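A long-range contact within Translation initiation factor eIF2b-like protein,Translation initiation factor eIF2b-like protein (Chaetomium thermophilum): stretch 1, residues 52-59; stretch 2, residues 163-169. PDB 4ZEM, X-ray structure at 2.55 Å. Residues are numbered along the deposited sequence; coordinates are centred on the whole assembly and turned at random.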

ATOM      1  N   LEU A  52     -14.740   1.438   0.720  1.00 50.43           N
ATOM      2  CA  LEU A  52     -15.645   2.237  -0.100  1.00 54.65           C
ATOM      3  C   LEU A  52     -15.955   1.498  -1.405  1.00 62.09           C
ATOM      4  O   LEU A  52     -17.105   1.471  -1.850  1.00 56.13           O
ATOM      5  CB  LEU A  52     -15.043   3.623  -0.376  1.00 55.86           C
ATOM      6  CG  LEU A  52     -15.898   4.700  -1.065  1.00 61.09           C
ATOM      7  CD1 LEU A  52     -15.985   4.533  -2.587  1.00 61.30           C
ATOM      8  CD2 LEU A  52     -17.286   4.773  -0.435  1.00 52.08           C
ATOM      9  N   LEU A  53     -14.927   0.911  -2.017  1.00 59.68           N
ATOM     10  CA  LEU A  53     -15.104   0.172  -3.264  1.00 55.23           C
ATOM     11  C   LEU A  53     -15.995  -1.049  -3.050  1.00 57.62           C
ATOM     12  O   LEU A  53     -16.783  -1.416  -3.924  1.00 48.50           O
ATOM     13  CB  LEU A  53     -13.752  -0.246  -3.845  1.00 47.25           C
ATOM     14  CG  LEU A  53     -12.911   0.909  -4.395  1.00 49.09           C
ATOM     15  CD1 LEU A  53     -11.692   0.381  -5.141  1.00 45.16           C
ATOM     16  CD2 LEU A  53     -13.753   1.819  -5.292  1.00 43.25           C
ATOM     17  N   ARG A  54     -15.882  -1.662  -1.876  1.00 55.90           N
ATOM     18  CA  ARG A  54     -16.746  -2.780  -1.520  1.00 58.89           C
ATOM     19  C   ARG A  54     -18.212  -2.348  -1.489  1.00 66.63           C
ATOM     20  O   ARG A  54     -19.103  -3.087  -1.921  1.00 65.10           O
ATOM     21  CB  ARG A  54     -16.350  -3.360  -0.167  1.00 47.08           C
ATOM     22  CG  ARG A  54     -17.042  -4.670   0.163  1.00 52.44           C
ATOM     23  CD  ARG A  54     -16.600  -5.199   1.512  1.00 53.78           C
ATOM     24  NE  ARG A  54     -17.351  -6.385   1.899  1.00 62.44           N
ATOM     25  CZ  ARG A  54     -18.425  -6.365   2.679  1.00 67.00           C
ATOM     26  NH1 ARG A  54     -18.875  -5.215   3.163  1.00 59.32           N
ATOM     27  NH2 ARG A  54     -19.046  -7.498   2.978  1.00 69.26           N
ATOM     28  N   GLN A  55     -18.451  -1.142  -0.989  1.00 49.49           N
ATOM     29  CA  GLN A  55     -19.801  -0.611  -0.899  1.00 57.74           C
ATOM     30  C   GLN A  55     -20.316  -0.219  -2.283  1.00 63.81           C
ATOM     31  O   GLN A  55     -21.515  -0.294  -2.555  1.00 70.84           O
ATOM     32  CB  GLN A  55     -19.831   0.605   0.027  1.00 53.29           C
ATOM     33  CG  GLN A  55     -19.851   0.265   1.498  1.00 65.55           C
ATOM     34  CD  GLN A  55     -21.024  -0.609   1.891  1.00 79.47           C
ATOM     35  OE1 GLN A  55     -22.149  -0.404   1.437  1.00 84.35           O
ATOM     36  NE2 GLN A  55     -20.764  -1.593   2.747  1.00 80.85           N
ATOM     37  N   VAL A  56     -19.399   0.184  -3.157  1.00 62.07           N
ATOM     38  CA  VAL A  56     -19.736   0.461  -4.549  1.00 64.91           C
ATOM     39  C   VAL A  56     -20.204  -0.815  -5.243  1.00 64.29           C
ATOM     40  O   VAL A  56     -21.209  -0.814  -5.946  1.00 66.19           O
ATOM     41  CB  VAL A  56     -18.533   1.066  -5.305  1.00 61.73           C
ATOM     42  CG1 VAL A  56     -18.797   1.121  -6.797  1.00 50.10           C
ATOM     43  CG2 VAL A  56     -18.214   2.447  -4.764  1.00 61.88           C
ATOM     44  N   VAL A  57     -19.483  -1.908  -5.020  1.00 61.74           N
ATOM     45  CA  VAL A  57     -19.865  -3.201  -5.579  1.00 59.93           C
ATOM     46  C   VAL A  57     -21.236  -3.608  -5.046  1.00 60.42           C
ATOM     47  O   VAL A  57     -22.084  -4.097  -5.789  1.00 70.63           O
ATOM     48  CB  VAL A  57     -18.825  -4.296  -5.261  1.00 57.70           C
ATOM     49  CG1 VAL A  57     -19.329  -5.660  -5.713  1.00 59.64           C
ATOM     50  CG2 VAL A  57     -17.499  -3.970  -5.931  1.00 47.25           C
ATOM     51  N   ALA A  58     -21.444  -3.392  -3.752  1.00 62.91           N
ATOM     52  CA  ALA A  58     -22.685  -3.781  -3.089  1.00 61.69           C
ATOM     53  C   ALA A  58     -23.905  -2.924  -3.447  1.00 60.54           C
ATOM     54  O   ALA A  58     -24.971  -3.457  -3.723  1.00 74.31           O
ATOM     55  CB  ALA A  58     -22.483  -3.768  -1.581  1.00 57.05           C
ATOM     56  N   LYS A  59     -23.759  -1.604  -3.412  1.00 61.53           N
ATOM     57  CA  LYS A  59     -24.909  -0.714  -3.545  1.00 62.04           C
ATOM     58  C   LYS A  59     -25.131  -0.056  -4.910  1.00 66.53           C
ATOM     59  O   LYS A  59     -26.249   0.360  -5.203  1.00 65.90           O
ATOM     60  CB  LYS A  59     -24.832   0.375  -2.478  1.00 67.69           C
ATOM     61  CG  LYS A  59     -24.798  -0.154  -1.053  1.00 63.09           C
ATOM     62  CD  LYS A  59     -24.879   0.991  -0.058  1.00 83.18           C
ATOM     63  CE  LYS A  59     -25.204   0.501   1.341  1.00 88.62           C
ATOM     64  NZ  LYS A  59     -25.626   1.625   2.224  1.00 95.01           N
ATOM     65  N   VAL A 163     -17.165 -11.020  -5.397  1.00 73.99           N
ATOM     66  CA  VAL A 163     -16.307  -9.840  -5.476  1.00 65.49           C
ATOM     67  C   VAL A 163     -16.166  -9.154  -4.124  1.00 64.45           C
ATOM     68  O   VAL A 163     -15.065  -8.763  -3.731  1.00 59.77           O
ATOM     69  CB  VAL A 163     -16.834  -8.823  -6.509  1.00 64.27           C
ATOM     70  CG1 VAL A 163     -16.109  -7.490  -6.373  1.00 61.16           C
ATOM     71  CG2 VAL A 163     -16.685  -9.376  -7.913  1.00 61.17           C
ATOM     72  N   MET A 164     -17.276  -9.024  -3.405  1.00 59.43           N
ATOM     73  CA  MET A 164     -17.247  -8.399  -2.089  1.00 60.19           C
ATOM     74  C   MET A 164     -16.343  -9.174  -1.132  1.00 70.62           C
ATOM     75  O   MET A 164     -15.583  -8.585  -0.358  1.00 70.50           O
ATOM     76  CB  MET A 164     -18.665  -8.311  -1.513  1.00 59.06           C
ATOM     77  CG  MET A 164     -19.569  -7.298  -2.202  1.00 60.59           C
ATOM     78  SD  MET A 164     -21.281  -7.305  -1.605  1.00 84.27           S
ATOM     79  CE  MET A 164     -21.053  -6.904   0.123  1.00 78.71           C
ATOM     80  N   ASP A 165     -16.417 -10.498  -1.208  1.00 67.31           N
ATOM     81  CA  ASP A 165     -15.545 -11.371  -0.434  1.00 64.51           C
ATOM     82  C   ASP A 165     -14.067 -11.124  -0.756  1.00 60.77           C
ATOM     83  O   ASP A 165     -13.227 -11.035   0.146  1.00 58.77           O
ATOM     84  CB  ASP A 165     -15.927 -12.834  -0.674  1.00 71.21           C
ATOM     85  CG  ASP A 165     -17.052 -13.293   0.244  1.00 82.28           C
ATOM     86  OD1 ASP A 165     -17.349 -12.578   1.225  1.00 78.60           O
ATOM     87  OD2 ASP A 165     -17.644 -14.361  -0.012  1.00 95.04           O
ATOM     88  N   GLY A 166     -13.757 -11.018  -2.043  1.00 60.14           N
ATOM     89  CA  GLY A 166     -12.394 -10.798  -2.496  1.00 47.17           C
ATOM     90  C   GLY A 166     -11.854  -9.469  -2.008  1.00 62.28           C
ATOM     91  O   GLY A 166     -10.666  -9.349  -1.669  1.00 55.42           O
ATOM     92  N   ILE A 167     -12.727  -8.463  -1.977  1.00 56.00           N
ATOM     93  CA  ILE A 167     -12.355  -7.144  -1.478  1.00 52.72           C
ATOM     94  C   ILE A 167     -12.058  -7.184   0.022  1.00 49.74           C
ATOM     95  O   ILE A 167     -11.166  -6.480   0.500  1.00 57.93           O
ATOM     96  CB  ILE A 167     -13.449  -6.102  -1.775  1.00 59.16           C
ATOM     97  CG1 ILE A 167     -13.638  -5.958  -3.289  1.00 47.07           C
ATOM     98  CG2 ILE A 167     -13.077  -4.748  -1.190  1.00 46.44           C
ATOM     99  CD1 ILE A 167     -14.567  -4.823  -3.683  1.00 50.43           C
ATOM    100  N   GLU A 168     -12.781  -8.018   0.761  1.00 53.73           N
ATOM    101  CA  GLU A 168     -12.503  -8.176   2.187  1.00 62.60           C
ATOM    102  C   GLU A 168     -11.109  -8.749   2.388  1.00 58.77           C
ATOM    103  O   GLU A 168     -10.393  -8.372   3.311  1.00 69.06           O
ATOM    104  CB  GLU A 168     -13.533  -9.088   2.851  1.00 68.68           C
ATOM    105  CG  GLU A 168     -14.572  -8.363   3.676  1.00 84.12           C
ATOM    106  CD  GLU A 168     -15.680  -9.284   4.157  1.00105.87           C
ATOM    107  OE1 GLU A 168     -16.271 -10.007   3.325  1.00110.88           O
ATOM    108  OE2 GLU A 168     -15.959  -9.281   5.375  1.00121.25           O
ATOM    109  N   GLU A 169     -10.739  -9.665   1.501  1.00 57.28           N
ATOM    110  CA  GLU A 169      -9.415 -10.279   1.495  1.00 57.71           C
ATOM    111  C   GLU A 169      -8.319  -9.248   1.207  1.00 54.65           C
ATOM    112  O   GLU A 169      -7.248  -9.265   1.825  1.00 54.08           O
ATOM    113  CB  GLU A 169      -9.401 -11.419   0.476  1.00 55.86           C
ATOM    114  CG  GLU A 169      -9.991 -12.697   1.057  1.00 76.94           C
ATOM    115  CD  GLU A 169     -10.375 -13.715   0.000  1.00 98.63           C
ATOM    116  OE1 GLU A 169      -9.580 -13.930  -0.938  1.00103.80           O
ATOM    117  OE2 GLU A 169     -11.482 -14.294   0.104  1.00110.94           O
TER

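Two helices more than a hundred residues apart in sequence can be held together almost entirely by the shapes of their side chains, and this pair is a compact example. Residues 52-59 and 163-169 are helical throughout, and their axes run nearly antiparallel, at 175°, with a closest approach of 9.5 Å. Within each stretch the backbone makes the usual helical hydrogen bonds, such as Val 57 N to Leu 53 O (3.0 Å) and Ile 167 N to Val 163 O (2.9 Å). No hydrogen bond crosses between the helices, so the contact falls to the side chains. The register is set where Arg 54 CA lies 5.7 Å from Met 164 CA.

The apolar centre is built around Val 57, whose CA-to-CB bond points toward the partner helix. With chi1 at 173° (t), both methyl groups meet the partner helix: Val 57 CG1 and CG2 each lie 3.8 Å from Val 163 CG1, CG1 is also 3.9 Å from Met 164 CG, and CG2 is 3.8 Å from Ile 167 CD1. Val 163 and Ile 167, one helical turn apart, also point toward the first helix. Ile 167 adopts the extended mt conformation, chi1 -62° and chi2 -172°, which carries CD1 in among the first helix's atoms, 3.7 Å from Arg 54 CA and 4.1 Å from Leu 53 O. A branched side chain so placed fills space close to the backbone as well as between side chains.

Met 164 shows what an unbranched chain can do from a less favourable start. Its CA-to-CB bond points sideways, yet its end comes nearer the other helix. The m and t settings of chi1 and chi2 bring SD to 3.7 Å from Ala 58 CB, a close approach to a small methyl side chain. The final torsion, chi3 at 60° (p), then places CE over one face of the Arg 54 guanidinium, 3.5 Å from NH2. Such a face offers a flat surface against which a methyl group can pack.

Arg 54 combines both kinds of chemistry. Its CA-to-CB bond points sideways, and the chain is extended through chi1, chi2 and chi3, all t, before chi4 turns to -96°. Near its base, CB packs 3.7 Å from Ile 167 CG2; at its far end, NH2 forms a long salt bridge with Glu 168 OE1 at 3.8 Å. The CA-to-CB bond of Glu 168 also points sideways, and its chi1 of -104° lies between the usual wells, while its carboxylate end comes nearer the first helix. Charge attraction thus supplements a contact made chiefly by packing, with 411 Å² buried in total.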